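Local coordinates for protein aerobactin synthase IucA (Klebsiella pneumoniae subsp. pneumoniae, PDB 5JM8) that binds ATP and magnesium and, as an NIS synthetase, probably activates a carboxylate for coupling to a hydroxylysine derivative in assembly of the siderophore aerobactin, at residues 24-29 with 544-549; 184-189 with 220-225; 304-309 with 462-467; 383-388 with 436-441. All coordinates share one frame; numbering follows the deposited sequence.

Contact 1 of 4, residues 24-29 with 544-549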
loop_
_atom_site.group_PDB
_atom_site.type_symbol
_atom_site.label_atom_id
_atom_site.label_comp_id
_atom_site.label_asym_id
_atom_site.label_seq_id
_atom_site.Cartn_x
_atom_site.Cartn_y
_atom_site.Cartn_z
ATOM N N VAL A 24 25.827 31.867 -24.530
ATOM C CA VAL A 24 25.109 33.109 -24.809
ATOM C C VAL A 24 24.997 34.001 -23.570
ATOM O O VAL A 24 24.975 35.227 -23.678
ATOM C CB VAL A 24 23.694 32.810 -25.358
ATOM C CG1 VAL A 24 22.823 34.063 -25.360
ATOM C CG2 VAL A 24 23.785 32.234 -26.757
ATOM N N ARG A 25 24.915 33.385 -22.397
ATOM C CA ARG A 25 24.820 34.134 -21.151
ATOM C C ARG A 25 26.147 34.799 -20.783
ATOM O O ARG A 25 26.163 35.891 -20.217
ATOM C CB ARG A 25 24.369 33.216 -20.012
ATOM C CG ARG A 25 24.468 33.844 -18.625
ATOM C CD ARG A 25 23.945 32.912 -17.551
ATOM N NE ARG A 25 22.488 32.839 -17.552
ATOM C CZ ARG A 25 21.776 32.086 -16.718
ATOM N NH1 ARG A 25 22.387 31.333 -15.815
ATOM N NH2 ARG A 25 20.453 32.084 -16.792
ATOM N N GLU A 26 27.253 34.136 -21.106
ATOM C CA GLU A 26 28.573 34.586 -20.668
ATOM C C GLU A 26 29.309 35.398 -21.732
ATOM O O GLU A 26 30.479 35.745 -21.552
ATOM C CB GLU A 26 29.422 33.381 -20.258
ATOM C CG GLU A 26 28.776 32.536 -19.171
ATOM C CD GLU A 26 29.649 31.386 -18.713
ATOM O OE1 GLU A 26 30.878 31.446 -18.923
ATOM O OE2 GLU A 26 29.100 30.420 -18.140
ATOM N N THR A 27 28.624 35.700 -22.832
ATOM C CA THR A 27 29.199 36.519 -23.895
ATOM C C THR A 27 28.254 37.646 -24.303
ATOM O O THR A 27 27.032 37.519 -24.199
ATOM C CB THR A 27 29.532 35.682 -25.150
ATOM O OG1 THR A 27 28.323 35.227 -25.770
ATOM C CG2 THR A 27 30.404 34.490 -24.790
ATOM N N LYS A 28 28.841 38.748 -24.761
ATOM C CA LYS A 28 28.090 39.866 -25.320
ATOM C C LYS A 28 28.344 39.928 -26.824
ATOM O O LYS A 28 27.971 40.891 -27.493
ATOM C CB LYS A 28 28.490 41.180 -24.642
ATOM C CG LYS A 28 28.236 41.205 -23.132
ATOM C CD LYS A 28 26.744 41.240 -22.808
ATOM C CE LYS A 28 26.492 41.280 -21.307
ATOM N NZ LYS A 28 26.905 40.018 -20.631
ATOM N N ASP A 29 28.978 38.876 -27.341
ATOM C CA ASP A 29 29.341 38.780 -28.750
ATOM C C ASP A 29 28.329 37.924 -29.516
ATOM O O ASP A 29 28.646 36.831 -29.991
ATOM C CB ASP A 29 30.753 38.202 -28.889
ATOM C CG ASP A 29 31.187 38.050 -30.333
ATOM O OD1 ASP A 29 30.666 38.787 -31.195
ATOM O OD2 ASP A 29 32.047 37.186 -30.605
ATOM N N ASN A 544 29.927 29.100 -15.811
ATOM C CA ASN A 544 30.367 27.709 -15.866
ATOM C C ASN A 544 31.134 27.371 -17.142
ATOM O O ASN A 544 31.970 26.468 -17.149
ATOM C CB ASN A 544 29.163 26.771 -15.747
ATOM C CG ASN A 544 28.514 26.821 -14.381
ATOM O OD1 ASN A 544 29.100 26.391 -13.388
ATOM N ND2 ASN A 544 27.292 27.335 -14.326
ATOM N N PHE A 545 30.848 28.095 -18.220
ATOM C CA PHE A 545 31.401 27.771 -19.532
ATOM C C PHE A 545 32.906 28.050 -19.598
ATOM O O PHE A 545 33.677 27.195 -20.034
ATOM C CB PHE A 545 30.662 28.554 -20.623
ATOM C CG PHE A 545 31.157 28.279 -22.020
ATOM C CD1 PHE A 545 32.304 28.897 -22.486
ATOM C CD2 PHE A 545 30.469 27.430 -22.872
ATOM C CE1 PHE A 545 32.768 28.663 -23.765
ATOM C CE2 PHE A 545 30.926 27.194 -24.155
ATOM C CZ PHE A 545 32.078 27.807 -24.600
ATOM N N PHE A 546 33.327 29.235 -19.162
ATOM C CA PHE A 546 34.742 29.598 -19.212
ATOM C C PHE A 546 35.471 29.083 -17.976
ATOM O O PHE A 546 36.699 29.001 -17.958
ATOM C CB PHE A 546 34.907 31.113 -19.351
ATOM C CG PHE A 546 34.423 31.646 -20.669
ATOM C CD1 PHE A 546 35.150 31.431 -21.827
ATOM C CD2 PHE A 546 33.234 32.350 -20.750
ATOM C CE1 PHE A 546 34.703 31.911 -23.043
ATOM C CE2 PHE A 546 32.782 32.833 -21.959
ATOM C CZ PHE A 546 33.520 32.614 -23.109
ATOM N N CYS A 547 34.708 28.724 -16.950
ATOM C CA CYS A 547 35.271 28.082 -15.769
ATOM C C CYS A 547 35.655 26.644 -16.094
ATOM O O CYS A 547 36.664 26.129 -15.610
ATOM C CB CYS A 547 34.279 28.112 -14.607
ATOM S SG CYS A 547 34.884 27.343 -13.087
ATOM N N TYR A 548 34.840 26.002 -16.923
ATOM C CA TYR A 548 35.043 24.607 -17.297
ATOM C C TYR A 548 36.152 24.481 -18.337
ATOM O O TYR A 548 36.862 23.475 -18.398
ATOM C CB TYR A 548 33.738 24.022 -17.837
ATOM C CG TYR A 548 33.725 22.520 -17.951
ATOM C CD1 TYR A 548 33.708 21.729 -16.818
ATOM C CD2 TYR A 548 33.713 21.894 -19.188
ATOM C CE1 TYR A 548 33.690 20.360 -16.905
ATOM C CE2 TYR A 548 33.694 20.520 -19.287
ATOM C CZ TYR A 548 33.680 19.759 -18.139
ATOM O OH TYR A 548 33.656 18.391 -18.223
ATOM N N LEU A 549 36.288 25.520 -19.151
ATOM C CA LEU A 549 37.331 25.599 -20.165
ATOM C C LEU A 549 38.705 25.772 -19.516
ATOM O O LEU A 549 39.723 25.367 -20.079
ATOM C CB LEU A 549 37.022 26.756 -21.115
ATOM C CG LEU A 549 37.982 27.104 -22.251
ATOM C CD1 LEU A 549 38.189 25.935 -23.201
ATOM C CD2 LEU A 549 37.423 28.306 -22.991
#

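Contact 2 of 4, residues 184-189 with 220-225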
loop_
_atom_site.group_PDB
_atom_site.type_symbol
_atom_site.label_atom_id
_atom_site.label_comp_id
_atom_site.label_asym_id
_atom_site.label_seq_id
_atom_site.Cartn_x
_atom_site.Cartn_y
_atom_site.Cartn_z
ATOM N N VAL A 184 35.026 -3.822 9.909
ATOM C CA VAL A 184 36.208 -3.027 10.222
ATOM C C VAL A 184 36.425 -2.896 11.726
ATOM O O VAL A 184 35.484 -2.628 12.473
ATOM C CB VAL A 184 36.096 -1.613 9.614
ATOM C CG1 VAL A 184 37.356 -0.804 9.890
ATOM C CG2 VAL A 184 35.827 -1.692 8.120
ATOM N N ASN A 185 37.667 -3.079 12.162
ATOM C CA ASN A 185 38.015 -2.864 13.561
ATOM C C ASN A 185 37.880 -1.381 13.892
ATOM O O ASN A 185 38.322 -0.524 13.128
ATOM C CB ASN A 185 39.437 -3.361 13.855
ATOM C CG ASN A 185 39.787 -3.310 15.339
ATOM O OD1 ASN A 185 39.360 -2.413 16.063
ATOM N ND2 ASN A 185 40.576 -4.275 15.791
ATOM N N LYS A 186 37.273 -1.088 15.040
ATOM C CA LYS A 186 36.977 0.286 15.440
ATOM C C LYS A 186 38.220 1.172 15.496
ATOM O O LYS A 186 38.122 2.396 15.384
ATOM C CB LYS A 186 36.286 0.294 16.801
ATOM C CG LYS A 186 37.122 -0.284 17.931
ATOM C CD LYS A 186 36.341 -0.271 19.234
ATOM C CE LYS A 186 37.146 -0.852 20.380
ATOM N NZ LYS A 186 36.361 -0.868 21.642
ATOM N N THR A 187 39.383 0.553 15.667
ATOM C CA THR A 187 40.647 1.287 15.687
ATOM C C THR A 187 40.972 1.880 14.323
ATOM O O THR A 187 41.915 2.663 14.196
ATOM C CB THR A 187 41.829 0.392 16.109
ATOM O OG1 THR A 187 42.019 -0.643 15.137
ATOM C CG2 THR A 187 41.584 -0.233 17.477
ATOM N N GLN A 188 40.202 1.494 13.307
ATOM C CA GLN A 188 40.396 2.008 11.955
ATOM C C GLN A 188 39.171 2.767 11.446
ATOM O O GLN A 188 39.066 3.060 10.254
ATOM C CB GLN A 188 40.735 0.864 10.999
ATOM C CG GLN A 188 42.015 0.123 11.358
ATOM C CD GLN A 188 43.215 1.045 11.467
ATOM O OE1 GLN A 188 43.834 1.155 12.525
ATOM N NE2 GLN A 188 43.550 1.712 10.370
ATOM N N ILE A 189 38.256 3.085 12.357
ATOM C CA ILE A 189 37.053 3.841 12.018
ATOM C C ILE A 189 37.072 5.219 12.663
ATOM O O ILE A 189 36.958 5.344 13.882
ATOM C CB ILE A 189 35.776 3.100 12.457
ATOM C CG1 ILE A 189 35.613 1.815 11.645
ATOM C CG2 ILE A 189 34.548 3.991 12.275
ATOM C CD1 ILE A 189 34.511 0.906 12.146
ATOM N N ASN A 220 34.434 -4.855 18.843
ATOM C CA ASN A 220 35.606 -4.304 18.185
ATOM C C ASN A 220 35.423 -4.198 16.682
ATOM O O ASN A 220 35.960 -3.293 16.048
ATOM C CB ASN A 220 36.831 -5.157 18.502
ATOM C CG ASN A 220 37.170 -5.156 19.980
ATOM O OD1 ASN A 220 36.932 -4.172 20.683
ATOM N ND2 ASN A 220 37.723 -6.262 20.460
ATOM N N GLN A 221 34.651 -5.122 16.120
ATOM C CA GLN A 221 34.473 -5.207 14.675
ATOM C C GLN A 221 33.119 -4.631 14.258
ATOM O O GLN A 221 32.069 -5.174 14.605
ATOM C CB GLN A 221 34.621 -6.667 14.220
ATOM C CG GLN A 221 34.091 -6.958 12.826
ATOM C CD GLN A 221 34.373 -8.380 12.366
ATOM O OE1 GLN A 221 35.251 -8.607 11.537
ATOM N NE2 GLN A 221 33.613 -9.340 12.887
ATOM N N TRP A 222 33.159 -3.529 13.510
ATOM C CA TRP A 222 31.955 -2.810 13.101
ATOM C C TRP A 222 31.699 -2.931 11.603
ATOM O O TRP A 222 32.630 -3.097 10.813
ATOM C CB TRP A 222 32.064 -1.329 13.468
ATOM C CG TRP A 222 32.290 -1.063 14.924
ATOM C CD1 TRP A 222 32.287 -1.975 15.938
ATOM C CD2 TRP A 222 32.557 0.207 15.528
ATOM N NE1 TRP A 222 32.534 -1.352 17.135
ATOM C CE2 TRP A 222 32.705 -0.011 16.910
ATOM C CE3 TRP A 222 32.686 1.508 15.032
ATOM C CZ2 TRP A 222 32.974 1.022 17.803
ATOM C CZ3 TRP A 222 32.952 2.533 15.920
ATOM C CH2 TRP A 222 33.095 2.285 17.290
ATOM N N LEU A 223 30.431 -2.828 11.221
ATOM C CA LEU A 223 30.043 -2.821 9.816
ATOM C C LEU A 223 30.160 -1.407 9.257
ATOM O O LEU A 223 29.699 -0.445 9.877
ATOM C CB LEU A 223 28.618 -3.351 9.650
ATOM C CG LEU A 223 28.392 -4.796 10.101
ATOM C CD1 LEU A 223 26.912 -5.143 10.051
ATOM C CD2 LEU A 223 29.199 -5.760 9.244
ATOM N N PHE A 224 30.774 -1.295 8.083
ATOM C CA PHE A 224 31.124 -0.007 7.499
ATOM C C PHE A 224 30.669 0.054 6.040
ATOM O O PHE A 224 31.175 -0.692 5.204
ATOM C CB PHE A 224 32.634 0.208 7.611
ATOM C CG PHE A 224 33.095 1.570 7.181
ATOM C CD1 PHE A 224 33.100 2.628 8.072
ATOM C CD2 PHE A 224 33.544 1.784 5.892
ATOM C CE1 PHE A 224 33.533 3.880 7.675
ATOM C CE2 PHE A 224 33.976 3.027 5.490
ATOM C CZ PHE A 224 33.972 4.077 6.382
ATOM N N PRO A 225 29.706 0.939 5.725
ATOM C CA PRO A 225 29.142 0.960 4.370
ATOM C C PRO A 225 30.030 1.665 3.350
ATOM O O PRO A 225 30.717 2.628 3.691
ATOM C CB PRO A 225 27.833 1.725 4.558
ATOM C CG PRO A 225 28.131 2.675 5.664
ATOM C CD PRO A 225 29.078 1.954 6.590
#

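Contact 3 of 4, residues 304-309 with 462-467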
loop_
_atom_site.group_PDB
_atom_site.type_symbol
_atom_site.label_atom_id
_atom_site.label_comp_id
_atom_site.label_asym_id
_atom_site.label_seq_id
_atom_site.Cartn_x
_atom_site.Cartn_y
_atom_site.Cartn_z
ATOM N N ALA A 304 24.297 20.899 12.307
ATOM C CA ALA A 304 23.461 19.965 13.053
ATOM C C ALA A 304 23.471 20.277 14.548
ATOM O O ALA A 304 22.433 20.222 15.206
ATOM C CB ALA A 304 23.920 18.539 12.809
ATOM N N ARG A 305 24.648 20.591 15.084
ATOM C CA ARG A 305 24.771 20.983 16.486
ATOM C C ARG A 305 24.087 22.322 16.728
ATOM O O ARG A 305 23.517 22.562 17.792
ATOM C CB ARG A 305 26.239 21.073 16.898
ATOM C CG ARG A 305 26.957 19.744 16.929
ATOM C CD ARG A 305 28.382 19.903 17.415
ATOM N NE ARG A 305 29.098 18.633 17.404
ATOM C CZ ARG A 305 29.001 17.713 18.357
ATOM N NH1 ARG A 305 28.209 17.914 19.406
ATOM N NH2 ARG A 305 29.694 16.587 18.260
ATOM N N LEU A 306 24.155 23.192 15.727
ATOM C CA LEU A 306 23.508 24.493 15.796
ATOM C C LEU A 306 21.991 24.342 15.747
ATOM O O LEU A 306 21.259 25.203 16.237
ATOM C CB LEU A 306 23.995 25.383 14.652
ATOM C CG LEU A 306 23.622 26.868 14.700
ATOM C CD1 LEU A 306 24.141 27.532 15.969
ATOM C CD2 LEU A 306 24.162 27.579 13.467
ATOM N N ALA A 307 21.523 23.244 15.163
ATOM C CA ALA A 307 20.089 23.011 15.019
ATOM C C ALA A 307 19.444 22.571 16.330
ATOM O O ALA A 307 18.223 22.419 16.406
ATOM C CB ALA A 307 19.831 21.978 13.937
ATOM N N GLN A 308 20.264 22.371 17.358
ATOM C CA GLN A 308 19.773 22.013 18.685
ATOM C C GLN A 308 19.605 23.242 19.575
ATOM O O GLN A 308 19.096 23.144 20.694
ATOM C CB GLN A 308 20.724 21.019 19.355
ATOM C CG GLN A 308 20.744 19.650 18.703
ATOM C CD GLN A 308 19.400 18.950 18.778
ATOM O OE1 GLN A 308 18.673 18.867 17.787
ATOM N NE2 GLN A 308 19.062 18.443 19.958
ATOM N N THR A 309 20.029 24.398 19.073
ATOM C CA THR A 309 19.940 25.637 19.834
ATOM C C THR A 309 18.527 26.198 19.795
ATOM O O THR A 309 17.722 25.825 18.941
ATOM C CB THR A 309 20.915 26.700 19.304
ATOM O OG1 THR A 309 20.557 27.065 17.965
ATOM C CG2 THR A 309 22.340 26.176 19.328
ATOM N N ASP A 462 28.613 31.304 18.925
ATOM C CA ASP A 462 29.330 31.285 20.200
ATOM C C ASP A 462 28.721 30.262 21.148
ATOM O O ASP A 462 29.430 29.613 21.920
ATOM C CB ASP A 462 29.303 32.665 20.869
ATOM C CG ASP A 462 30.484 33.542 20.484
ATOM O OD1 ASP A 462 31.549 33.007 20.114
ATOM O OD2 ASP A 462 30.346 34.779 20.579
ATOM N N THR A 463 27.398 30.131 21.084
ATOM C CA THR A 463 26.657 29.271 21.999
ATOM C C THR A 463 27.078 27.810 21.868
ATOM O O THR A 463 26.939 27.033 22.813
ATOM C CB THR A 463 25.141 29.382 21.761
ATOM O OG1 THR A 463 24.826 28.955 20.431
ATOM C CG2 THR A 463 24.676 30.817 21.949
ATOM N N ILE A 464 27.591 27.445 20.693
ATOM C CA ILE A 464 28.118 26.101 20.459
ATOM C C ILE A 464 29.627 26.138 20.201
ATOM O O ILE A 464 30.243 25.111 19.918
ATOM C CB ILE A 464 27.409 25.406 19.266
ATOM C CG1 ILE A 464 27.597 26.198 17.968
ATOM C CG2 ILE A 464 25.926 25.229 19.566
ATOM C CD1 ILE A 464 27.113 25.457 16.735
ATOM N N GLY A 465 30.214 27.329 20.294
ATOM C CA GLY A 465 31.656 27.491 20.216
ATOM C C GLY A 465 32.226 27.416 18.810
ATOM O O GLY A 465 33.399 27.087 18.629
ATOM N N GLU A 466 31.400 27.736 17.822
ATOM C CA GLU A 466 31.820 27.712 16.429
ATOM C C GLU A 466 31.845 29.119 15.844
ATOM O O GLU A 466 31.577 29.313 14.661
ATOM C CB GLU A 466 30.888 26.819 15.611
ATOM C CG GLU A 466 30.781 25.397 16.132
ATOM C CD GLU A 466 31.899 24.508 15.626
ATOM O OE1 GLU A 466 32.642 24.942 14.724
ATOM O OE2 GLU A 466 32.032 23.374 16.131
ATOM N N ALA A 467 32.168 30.097 16.683
ATOM C CA ALA A 467 32.227 31.490 16.260
ATOM C C ALA A 467 33.317 31.712 15.220
ATOM O O ALA A 467 33.217 32.610 14.385
ATOM C CB ALA A 467 32.444 32.399 17.458
#

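Contact 4 of 4, residues 383-388 with 436-441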
loop_
_atom_site.group_PDB
_atom_site.type_symbol
_atom_site.label_atom_id
_atom_site.label_comp_id
_atom_site.label_asym_id
_atom_site.label_seq_id
_atom_site.Cartn_x
_atom_site.Cartn_y
_atom_site.Cartn_z
ATOM N N VAL A 383 1.500 21.835 -12.869
ATOM C CA VAL A 383 0.644 23.014 -12.924
ATOM C C VAL A 383 -0.645 22.728 -13.685
ATOM O O VAL A 383 -1.713 23.208 -13.313
ATOM C CB VAL A 383 1.377 24.197 -13.588
ATOM C CG1 VAL A 383 0.436 25.382 -13.791
ATOM C CG2 VAL A 383 2.572 24.608 -12.747
ATOM N N LYS A 384 -0.537 21.948 -14.753
ATOM C CA LYS A 384 -1.703 21.561 -15.537
ATOM C C LYS A 384 -2.648 20.673 -14.727
ATOM O O LYS A 384 -3.865 20.735 -14.900
ATOM C CB LYS A 384 -1.267 20.847 -16.815
ATOM C CG LYS A 384 -0.893 21.797 -17.942
ATOM C CD LYS A 384 -0.316 21.056 -19.135
ATOM C CE LYS A 384 -0.238 21.953 -20.362
ATOM N NZ LYS A 384 0.004 21.168 -21.602
ATOM N N ARG A 385 -2.087 19.850 -13.845
ATOM C CA ARG A 385 -2.902 19.037 -12.948
ATOM C C ARG A 385 -3.534 19.907 -11.873
ATOM O O ARG A 385 -4.669 19.674 -11.461
ATOM C CB ARG A 385 -2.071 17.933 -12.298
ATOM C CG ARG A 385 -1.786 16.760 -13.206
ATOM C CD ARG A 385 -1.228 15.594 -12.423
ATOM N NE ARG A 385 0.011 15.947 -11.738
ATOM C CZ ARG A 385 1.222 15.834 -12.271
ATOM N NH1 ARG A 385 1.373 15.375 -13.506
ATOM N NH2 ARG A 385 2.289 16.179 -11.564
ATOM N N LEU A 386 -2.786 20.906 -11.420
ATOM C CA LEU A 386 -3.287 21.856 -10.438
ATOM C C LEU A 386 -4.485 22.604 -11.013
ATOM O O LEU A 386 -5.509 22.762 -10.349
ATOM C CB LEU A 386 -2.181 22.832 -10.033
ATOM C CG LEU A 386 -2.558 23.962 -9.075
ATOM C CD1 LEU A 386 -3.101 23.406 -7.768
ATOM C CD2 LEU A 386 -1.349 24.860 -8.831
ATOM N N SER A 387 -4.348 23.044 -12.260
ATOM C CA SER A 387 -5.410 23.770 -12.948
ATOM C C SER A 387 -6.684 22.934 -13.042
ATOM O O SER A 387 -7.761 23.385 -12.647
ATOM C CB SER A 387 -4.947 24.185 -14.348
ATOM O OG SER A 387 -5.994 24.797 -15.080
ATOM N N ASP A 388 -6.554 21.716 -13.557
ATOM C CA ASP A 388 -7.702 20.838 -13.771
ATOM C C ASP A 388 -8.415 20.480 -12.473
ATOM O O ASP A 388 -9.643 20.387 -12.436
ATOM C CB ASP A 388 -7.265 19.551 -14.475
ATOM C CG ASP A 388 -6.828 19.785 -15.908
ATOM O OD1 ASP A 388 -7.316 20.748 -16.538
ATOM O OD2 ASP A 388 -5.997 18.997 -16.408
ATOM N N LEU A 436 1.614 19.287 -2.352
ATOM C CA LEU A 436 0.419 18.548 -1.974
ATOM C C LEU A 436 -0.684 18.930 -2.950
ATOM O O LEU A 436 -1.226 20.032 -2.884
ATOM C CB LEU A 436 0.005 18.856 -0.529
ATOM C CG LEU A 436 -1.285 18.199 -0.023
ATOM C CD1 LEU A 436 -1.211 16.683 -0.098
ATOM C CD2 LEU A 436 -1.595 18.641 1.404
ATOM N N GLY A 437 -1.002 18.020 -3.863
ATOM C CA GLY A 437 -1.925 18.318 -4.940
ATOM C C GLY A 437 -1.319 19.291 -5.934
ATOM O O GLY A 437 -2.000 20.191 -6.422
ATOM N N ASP A 438 -0.029 19.108 -6.214
ATOM C CA ASP A 438 0.696 19.880 -7.223
ATOM C C ASP A 438 0.887 21.355 -6.854
ATOM O O ASP A 438 1.178 22.178 -7.723
ATOM C CB ASP A 438 -0.019 19.774 -8.575
ATOM C CG ASP A 438 -0.195 18.336 -9.024
ATOM O OD1 ASP A 438 0.810 17.712 -9.427
ATOM O OD2 ASP A 438 -1.335 17.828 -8.976
ATOM N N LEU A 439 0.745 21.676 -5.568
ATOM C CA LEU A 439 0.980 23.032 -5.070
ATOM C C LEU A 439 2.068 23.010 -4.002
ATOM O O LEU A 439 2.027 22.172 -3.107
ATOM C CB LEU A 439 -0.308 23.629 -4.492
ATOM C CG LEU A 439 -0.211 25.073 -3.989
ATOM C CD1 LEU A 439 -0.170 26.047 -5.157
ATOM C CD2 LEU A 439 -1.363 25.400 -3.051
ATOM N N PRO A 440 3.047 23.930 -4.084
ATOM C CA PRO A 440 4.058 23.960 -3.019
ATOM C C PRO A 440 3.453 24.280 -1.653
ATOM O O PRO A 440 2.792 25.309 -1.502
ATOM C CB PRO A 440 5.014 25.075 -3.464
ATOM C CG PRO A 440 4.777 25.236 -4.921
ATOM C CD PRO A 440 3.333 24.921 -5.136
ATOM N N VAL A 441 3.675 23.403 -0.677
ATOM C CA VAL A 441 3.170 23.611 0.678
ATOM C C VAL A 441 4.301 23.583 1.701
ATOM O O VAL A 441 4.061 23.679 2.905
ATOM C CB VAL A 441 2.117 22.544 1.058
ATOM C CG1 VAL A 441 0.903 22.658 0.157
ATOM C CG2 VAL A 441 2.710 21.148 0.974
HETATM O O HOH W 1 -3.755 18.444 -8.996
#

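Contact 1 of 4, residues 24-29 with 544-549
The carboxylate of E26 is received by backbone N-H groups at the beginning of the short helix that runs through 545-549, so a side chain from the last part of helix 14-26 binds the positive end of a helix more than 500 residues on. The best bond is F545 N to E26 OE2, 2.9 Å long and almost straight at 174°, and it reaches the syn lone pair of that oxygen. N544 N also points at E26 OE2, at 2.8 Å but strongly bent, a weak bond, while F546 N gives E26 OE1 a weak one of 3.3 Å. Glutamate suits the place because its chain, extended beyond CG, is long enough to bridge the gap, and the helix end with its N-H groups would be expected to stabilise the charged form.

Packing follows from the same approach. E26 and F546 run alongside each other, head to tail, with E26 CB 3.8 Å from F546 CE2. F545 begins toward E26, but its ring, with CG anti to the backbone N, turns off to meet F19 and F107 edge-to-face. The two phenylalanines also touch each other: F545 CD1 sits over the centre of the F546 ring. The contact thus ties the N-terminal helix to a part of the chain whose N544 side chain lies about 7 Å from the bound ATP. T27, its hydroxyl bonded back to L23 O, leaves a methyl for F546: T27 CG2 stands at the ring's edge, 4.0 Å from F546 CZ.

Contact 2 of 4, residues 184-189 with 220-225
W222, V184 and K186 carry this contact, in which two neighbouring strands of a three-stranded antiparallel sheet come together just where one of them ends. V184 and W222 form a hydrogen-bonded pair and send their side chains to the same face. V184 N donates to W222 O at 2.7 Å, in the carbonyl plane; W222 N returns a bond of equal length to V184 O, though from above that carbonyl's plane. The compact, branched V184 fits beside F224, its CG2 lying 3.8 Å from F224 CB.

Beyond N185 the backbone turns and brings K186 CB over one face of the indole, 3.6 Å from the centroid of the six-membered ring of W222, a CH-pi contact. Chi1 (62°), with CG between backbone N and carbonyl carbon, sends the extended lysine chain on past N220, K186 CE lying 3.3 Å from N220 OD1, and its ammonium makes a long, weak ion pair with D219 of a second subunit. K186 N meanwhile bonds to N220 O at 2.8 Å. An Asx turn, T187 N to N185 OD1, starts the bend; the 3-10 turn at 186-187, with backbone bonds Q188 N to N185 O and I189 N to K186 O, returns I189, whose CD1 packs 3.5 Å from W222 CE3.

W222 NE1 donates to O of D219 in its own chain. Around the pair, helix 198-209 meets I189, W222 and L223, strand 329-334 of another sheet receives V184 and F224 at L333, and strand 177-185 runs in the middle, between 221-226 and 249-255.

Contact 3 of 4, residues 304-309 with 462-467
I464 does the tight packing here, reaching from the loop after helix 458-462 to the end of helix 294-306. Its CG1 lies in the crowded position between backbone N and carbonyl carbon (chi1 60°), which spreads its two branches over different partners. The long branch crosses L306 at about a right angle, with I464 CD1 3.7 Å from L306 CD1. The short one sets I464 CG2 3.7 Å from the methyl T309 CG2. T309, the N-cap residue of helix 310-318, can offer that methyl because its hydroxyl faces the other way: T309 OG1 donates to L306 O at 2.6 Å, in the carbonyl plane, beside T309 N, whose bond to the same oxygen closes a type I turn from L306 to T309, and accepts from W460 NE1. A Schellman motif ends helix 458-462, with G465 taking the positive phi (78°) that glycine accepts easily.

The outer side is looser. T463 OG1 merely comes within 3.9 Å of T309 CG2, its own hydrogen bond going to W460 O. R305 brushes I464 with its CB but carries its charge off to E192, and E466 pairs with R302. No hydrogen bond joins 304-309 to 462-467, so their attraction rests on methyl contacts, while R305, T309, T463 and E466 turn their polar ends to other partners.

Contact 4 of 4, residues 383-388 with 436-441
The guanidinium of R385 meets the carboxylate of D438 edge-on, with D438 OD1 near the guanidinium plane and the two planes turned 51° apart. Two nitrogens grip this one oxygen side-on in a salt bridge: R385 NE at 3.0 Å from D438 OD1 and R385 NH2 at the same distance from it. They reach it differently, for NH2 meets the syn lone pair of D438 OD1, whereas NE comes from above the carboxylate plane. Structurally, helix 378-390 is here joined to the tip of a beta-hairpin made by strands 431-435 and 440-445. G437 and D438 both have positive phi, in the manner of a type I' turn; glycine adopts this readily, and D438 thereby comes to face the helix.

R385 suits its place because its chain, bent at chi3, folds back to lay NE and NH2 alongside the acid. Q360 NE2 is a further donor to D438 OD1, so the buried aspartate is well compensated and probably ionised.

L386, one residue along, supplies the apolar half. Its CD1 rests 3.7 Å from G437 O, which accepts a bond from R389, and its CD2 is 4.0 Å from L439 CD1. L439 also packs on helix 394-420 and on T321 of a third subunit. The other carboxylate oxygen, D438 OD2, takes a 2.5 Å hydrogen bond from a water that donates weakly to R385 O, 2.9 Å away.

From the N terminus, the end of helix 14-26 opens contact 1, which closes only at 544-549, so the other three contacts lie nested inside one very long loop. Contact 2 closes first, a local return from 184-189 to 220-225 between adjacent strands. Contact 3 follows in series, its loop running from the end of helix 294-306 to the segment after helix 458-462, and it encloses contact 4, which joins helix 378-390 to a hairpin. None cross. Contacts 1 and 2, their centres 47 Å apart, stand on opposite sides of the chain's centre. Contact 3 bridges the two family regions, while contacts 2 and 4 lie where other subunits come near.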